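Local atomic coordinates of soluble lytic murein transglycosylase (PDB entry 1QSA), a protein that cleaves the glycosidic bonds between N-acetylmuramic acid and N-acetylglucosamine in peptidoglycan, forming a 1,6-anhydro bond in the N-acetylmuramic acid residue. Residues A[125-129]-A[142-146]; A[76-80]-A[101-107]. All coordinates share one frame; numbering follows the deposited sequence.

Contact 1: A[125-129]-A[142-146]; sequences AKELW and LFSVW
A125 and F143 bring their CA atoms to 6.4 Å where helix 118-129 meets helix 138-148, the axes of the two segments running at 122° to each other and 10.4 Å apart at closest. Two successive helices of the alpha-superhelix are joined here by an aromatic cluster of W129, F143 and W146. The methyl of A125 sits over one face of the W146 indole, a CH-pi contact in which CB lies 4.2 Å from the centroid of the five-membered ring. A125 CB also meets L142 CG at 3.8 Å; so small a residue suits this place, because it lets the opposite helix bring both an indole and a leucine up to its backbone. L128 extends the apolar seam, CD1 touching CD2 of L142. K126 contributes its backbone and the base of its side chain: CA meets CH2 of W146 and CB meets CZ2, while the extended chain leads its ammonium away. W129 lies at the hub of two T-shaped stacks. Its CG stands anti to the backbone N (chi1 175°), which swings the indole towards the facing helix. There the benzo edge of the indole points at the face of F143, the planes 81° apart, and one of its own faces receives the edge of W146. Its NE1 is satisfied by the carbonyl of A156, and R160 makes a cation-pi contact with the ring. F143 turns its edge to the carbonyl oxygens of A125 and L128, while CE3 of W129 stands over the centre of its face, 3.6 Å from F143 CG.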
# COMPACT_ATOMS: atom_id res chain seq x y z
N ALA A 125 -7.84 -20.46 -18.96
CA ALA A 125 -7.95 -21.15 -17.68
C ALA A 125 -6.58 -21.32 -17.02
O ALA A 125 -6.41 -21.00 -15.85
CB ALA A 125 -8.62 -22.51 -17.85
N LYS A 126 -5.59 -21.76 -17.80
CA LYS A 126 -4.25 -21.98 -17.27
C LYS A 126 -3.63 -20.70 -16.70
O LYS A 126 -3.02 -20.72 -15.63
CB LYS A 126 -3.33 -22.58 -18.35
CG LYS A 126 -1.97 -22.98 -17.81
CD LYS A 126 -1.10 -23.59 -18.89
CE LYS A 126 0.25 -24.00 -18.32
NZ LYS A 126 1.17 -24.53 -19.37
N GLU A 127 -3.84 -19.59 -17.39
CA GLU A 127 -3.32 -18.30 -16.95
C GLU A 127 -3.98 -17.87 -15.63
O GLU A 127 -3.32 -17.33 -14.74
CB GLU A 127 -3.55 -17.25 -18.03
CG GLU A 127 -2.91 -15.91 -17.74
CD GLU A 127 -3.00 -14.95 -18.92
OE1 GLU A 127 -2.92 -15.41 -20.08
OE2 GLU A 127 -3.16 -13.73 -18.68
N LEU A 128 -5.28 -18.12 -15.51
CA LEU A 128 -6.05 -17.78 -14.31
C LEU A 128 -5.72 -18.72 -13.14
O LEU A 128 -5.85 -18.36 -11.97
CB LEU A 128 -7.55 -17.83 -14.63
CG LEU A 128 -8.11 -16.71 -15.53
CD1 LEU A 128 -9.48 -17.09 -16.11
CD2 LEU A 128 -8.20 -15.41 -14.73
N TRP A 129 -5.30 -19.93 -13.49
CA TRP A 129 -4.99 -20.96 -12.51
C TRP A 129 -3.65 -20.78 -11.81
O TRP A 129 -3.53 -21.03 -10.62
CB TRP A 129 -4.99 -22.32 -13.23
CG TRP A 129 -4.57 -23.51 -12.39
CD1 TRP A 129 -3.33 -24.11 -12.38
CD2 TRP A 129 -5.41 -24.28 -11.53
NE1 TRP A 129 -3.36 -25.21 -11.56
CE2 TRP A 129 -4.62 -25.34 -11.02
CE3 TRP A 129 -6.75 -24.18 -11.13
CZ2 TRP A 129 -5.13 -26.30 -10.14
CZ3 TRP A 129 -7.26 -25.14 -10.25
CH2 TRP A 129 -6.45 -26.18 -9.76
N LEU A 142 -14.95 -23.16 -14.56
CA LEU A 142 -13.96 -23.16 -15.63
C LEU A 142 -12.83 -24.15 -15.33
O LEU A 142 -12.44 -24.93 -16.19
CB LEU A 142 -13.37 -21.76 -15.85
CG LEU A 142 -12.22 -21.67 -16.87
CD1 LEU A 142 -12.68 -22.05 -18.30
CD2 LEU A 142 -11.64 -20.25 -16.85
N PHE A 143 -12.31 -24.10 -14.10
CA PHE A 143 -11.24 -25.01 -13.70
C PHE A 143 -11.75 -26.45 -13.73
O PHE A 143 -10.99 -27.37 -14.04
CB PHE A 143 -10.72 -24.65 -12.30
CG PHE A 143 -10.05 -23.31 -12.21
CD1 PHE A 143 -9.43 -22.74 -13.32
CD2 PHE A 143 -10.02 -22.62 -10.99
CE1 PHE A 143 -8.78 -21.50 -13.23
CE2 PHE A 143 -9.37 -21.38 -10.88
CZ PHE A 143 -8.75 -20.82 -12.00
N SER A 144 -13.02 -26.64 -13.38
CA SER A 144 -13.65 -27.96 -13.37
C SER A 144 -13.72 -28.56 -14.77
O SER A 144 -13.29 -29.70 -14.98
CB SER A 144 -15.04 -27.88 -12.76
OG SER A 144 -15.61 -29.17 -12.65
N VAL A 145 -14.25 -27.82 -15.74
CA VAL A 145 -14.35 -28.36 -17.11
C VAL A 145 -12.97 -28.52 -17.75
O VAL A 145 -12.74 -29.46 -18.53
CB VAL A 145 -15.31 -27.54 -18.04
CG1 VAL A 145 -16.74 -27.59 -17.49
CG2 VAL A 145 -14.85 -26.10 -18.22
N TRP A 146 -12.04 -27.65 -17.38
CA TRP A 146 -10.67 -27.70 -17.89
C TRP A 146 -10.05 -29.02 -17.48
O TRP A 146 -9.49 -29.74 -18.31
CB TRP A 146 -9.86 -26.52 -17.34
CG TRP A 146 -8.39 -26.52 -17.68
CD1 TRP A 146 -7.80 -26.94 -18.85
CD2 TRP A 146 -7.33 -26.04 -16.85
NE1 TRP A 146 -6.44 -26.74 -18.78
CE2 TRP A 146 -6.12 -26.19 -17.57
CE3 TRP A 146 -7.29 -25.48 -15.56
CZ2 TRP A 146 -4.88 -25.81 -17.04
CZ3 TRP A 146 -6.05 -25.11 -15.03
CH2 TRP A 146 -4.87 -25.27 -15.78

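Contact 2: A[76-80]-A[101-107]; sequences SRFVN and TTEAQCN
N107 ND2 gives a hydrogen bond to N80 OD1 over 2.9 Å, keeping the acceptor in its own amide plane but reaching OD1 from well above the N80 carbonyl plane. The N107 OD1 end is held by K141. At the other end of the interface the backbone N of T101 donates to S76 OG (3.2 Å). T101 is the N-cap of helix 102-114: OG1 sits between the backbone N and the carbonyl carbon (chi1 67°), from where it turns back to accept from A104 N at 3.1 Å, and a water joins the same OG1 to N80 ND2. An asparagine suits position 80 because its amide offers an acceptor, OD1, to N107 and a donor, ND2, to the water, weakly, and its plane lies stacked on the E103 carboxylate, 20° from parallel. An alanine here would remove this amide and would probably leave N107 ND2 without its acceptor across the interface and the water without its asparagine partner. Between the polar ends, the small A104 lets the helices approach: V79 CG1 meets A104 CB at 3.9 Å, and S76 CB packs beside the same methyl. With segment axes 8.7 Å apart and inclined at 42°, this is close helix-helix packing in an alpha-superhelix, centred on alanine, at the N-capped start of helix 102-114.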
# COMPACT_ATOMS: atom_id res chain seq x y z
N SER A 76 -17.17 -5.21 -17.59
CA SER A 76 -16.94 -6.45 -16.83
C SER A 76 -18.17 -6.84 -16.01
O SER A 76 -18.50 -8.02 -15.92
CB SER A 76 -15.71 -6.33 -15.92
OG SER A 76 -14.51 -6.38 -16.67
N ARG A 77 -18.88 -5.85 -15.44
CA ARG A 77 -20.08 -6.13 -14.65
C ARG A 77 -21.18 -6.78 -15.51
O ARG A 77 -21.82 -7.76 -15.09
CB ARG A 77 -20.61 -4.84 -14.02
CG ARG A 77 -21.85 -5.03 -13.16
CD ARG A 77 -22.26 -3.73 -12.49
NE ARG A 77 -23.52 -3.87 -11.77
CZ ARG A 77 -24.07 -2.92 -11.00
NH1 ARG A 77 -23.47 -1.74 -10.86
NH2 ARG A 77 -25.23 -3.15 -10.39
N PHE A 78 -21.35 -6.30 -16.74
CA PHE A 78 -22.38 -6.86 -17.61
C PHE A 78 -21.96 -8.24 -18.12
O PHE A 78 -22.81 -9.10 -18.39
CB PHE A 78 -22.75 -5.93 -18.75
CG PHE A 78 -24.06 -6.29 -19.38
CD1 PHE A 78 -25.22 -6.34 -18.61
CD2 PHE A 78 -24.13 -6.61 -20.74
CE1 PHE A 78 -26.46 -6.70 -19.20
CE2 PHE A 78 -25.35 -6.97 -21.33
CZ PHE A 78 -26.51 -7.01 -20.55
N VAL A 79 -20.65 -8.46 -18.29
CA VAL A 79 -20.18 -9.78 -18.70
C VAL A 79 -20.61 -10.76 -17.61
O VAL A 79 -21.13 -11.84 -17.90
CB VAL A 79 -18.64 -9.80 -18.86
CG1 VAL A 79 -18.10 -11.24 -18.73
CG2 VAL A 79 -18.27 -9.26 -20.22
N ASN A 80 -20.45 -10.36 -16.35
CA ASN A 80 -20.85 -11.22 -15.24
C ASN A 80 -22.38 -11.44 -15.24
O ASN A 80 -22.86 -12.53 -14.90
CB ASN A 80 -20.33 -10.66 -13.91
CG ASN A 80 -18.81 -10.69 -13.83
OD1 ASN A 80 -18.17 -11.48 -14.51
ND2 ASN A 80 -18.22 -9.82 -13.02
N THR A 101 -11.75 -7.49 -15.51
CA THR A 101 -11.62 -8.08 -14.18
C THR A 101 -11.40 -9.57 -14.23
O THR A 101 -11.76 -10.23 -15.20
CB THR A 101 -12.86 -7.81 -13.32
OG1 THR A 101 -13.99 -8.51 -13.86
CG2 THR A 101 -13.17 -6.31 -13.30
N THR A 102 -10.82 -10.11 -13.16
CA THR A 102 -10.57 -11.54 -13.11
C THR A 102 -11.87 -12.32 -13.18
O THR A 102 -11.96 -13.29 -13.94
CB THR A 102 -9.82 -11.93 -11.83
OG1 THR A 102 -8.62 -11.16 -11.75
CG2 THR A 102 -9.45 -13.40 -11.87
N GLU A 103 -12.89 -11.87 -12.45
CA GLU A 103 -14.19 -12.56 -12.45
C GLU A 103 -14.78 -12.60 -13.86
O GLU A 103 -15.21 -13.66 -14.33
CB GLU A 103 -15.17 -11.90 -11.48
CG GLU A 103 -16.49 -12.67 -11.37
CD GLU A 103 -17.48 -12.02 -10.43
OE1 GLU A 103 -17.14 -11.02 -9.75
OE2 GLU A 103 -18.63 -12.51 -10.37
N ALA A 104 -14.74 -11.46 -14.56
CA ALA A 104 -15.24 -11.40 -15.94
C ALA A 104 -14.40 -12.30 -16.86
O ALA A 104 -14.94 -12.91 -17.79
CB ALA A 104 -15.24 -9.95 -16.46
N GLN A 105 -13.10 -12.40 -16.61
CA GLN A 105 -12.23 -13.25 -17.44
C GLN A 105 -12.59 -14.72 -17.25
O GLN A 105 -12.62 -15.49 -18.21
CB GLN A 105 -10.76 -13.00 -17.11
CG GLN A 105 -10.29 -11.62 -17.58
CD GLN A 105 -8.95 -11.23 -16.99
OE1 GLN A 105 -8.29 -12.02 -16.32
NE2 GLN A 105 -8.53 -10.00 -17.26
N CYS A 106 -12.88 -15.10 -16.00
CA CYS A 106 -13.29 -16.47 -15.69
C CYS A 106 -14.54 -16.80 -16.52
O CYS A 106 -14.65 -17.86 -17.12
CB CYS A 106 -13.66 -16.62 -14.22
SG CYS A 106 -12.32 -16.36 -13.02
N ASN A 107 -15.48 -15.86 -16.55
CA ASN A 107 -16.71 -16.07 -17.29
C ASN A 107 -16.52 -16.06 -18.81
O ASN A 107 -17.17 -16.82 -19.54
CB ASN A 107 -17.77 -15.05 -16.84
CG ASN A 107 -18.35 -15.40 -15.48
OD1 ASN A 107 -18.63 -16.57 -15.19
ND2 ASN A 107 -18.56 -14.39 -14.65
O HOH W 1 -15.94 -8.24 -12.15

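How the contacts relate
Helix 102-114 supplies half of contact 2, and the same helix also packs against both helices of contact 1, so the two contacts follow one another along the alpha-superhelix with centres about 14 Å apart. L128 and L142 make the junction, L128 CD2 resting 3.7 Å from T102 CG2 and L142 CD2 packing on the carbonyl oxygen of C106; the disulfide from C106 to C139 also ties helix 102-114 to helix 138-148. Contact 1 is the more deeply buried and joins steeply crossed helices through rings and methyl groups. Contact 2, partly buried, joins more nearly aligned helices and mixes side-chain amides, hydroxyls and water with a small apolar centre. In both, an alanine permits the approach. Each lies away from the predicted active site.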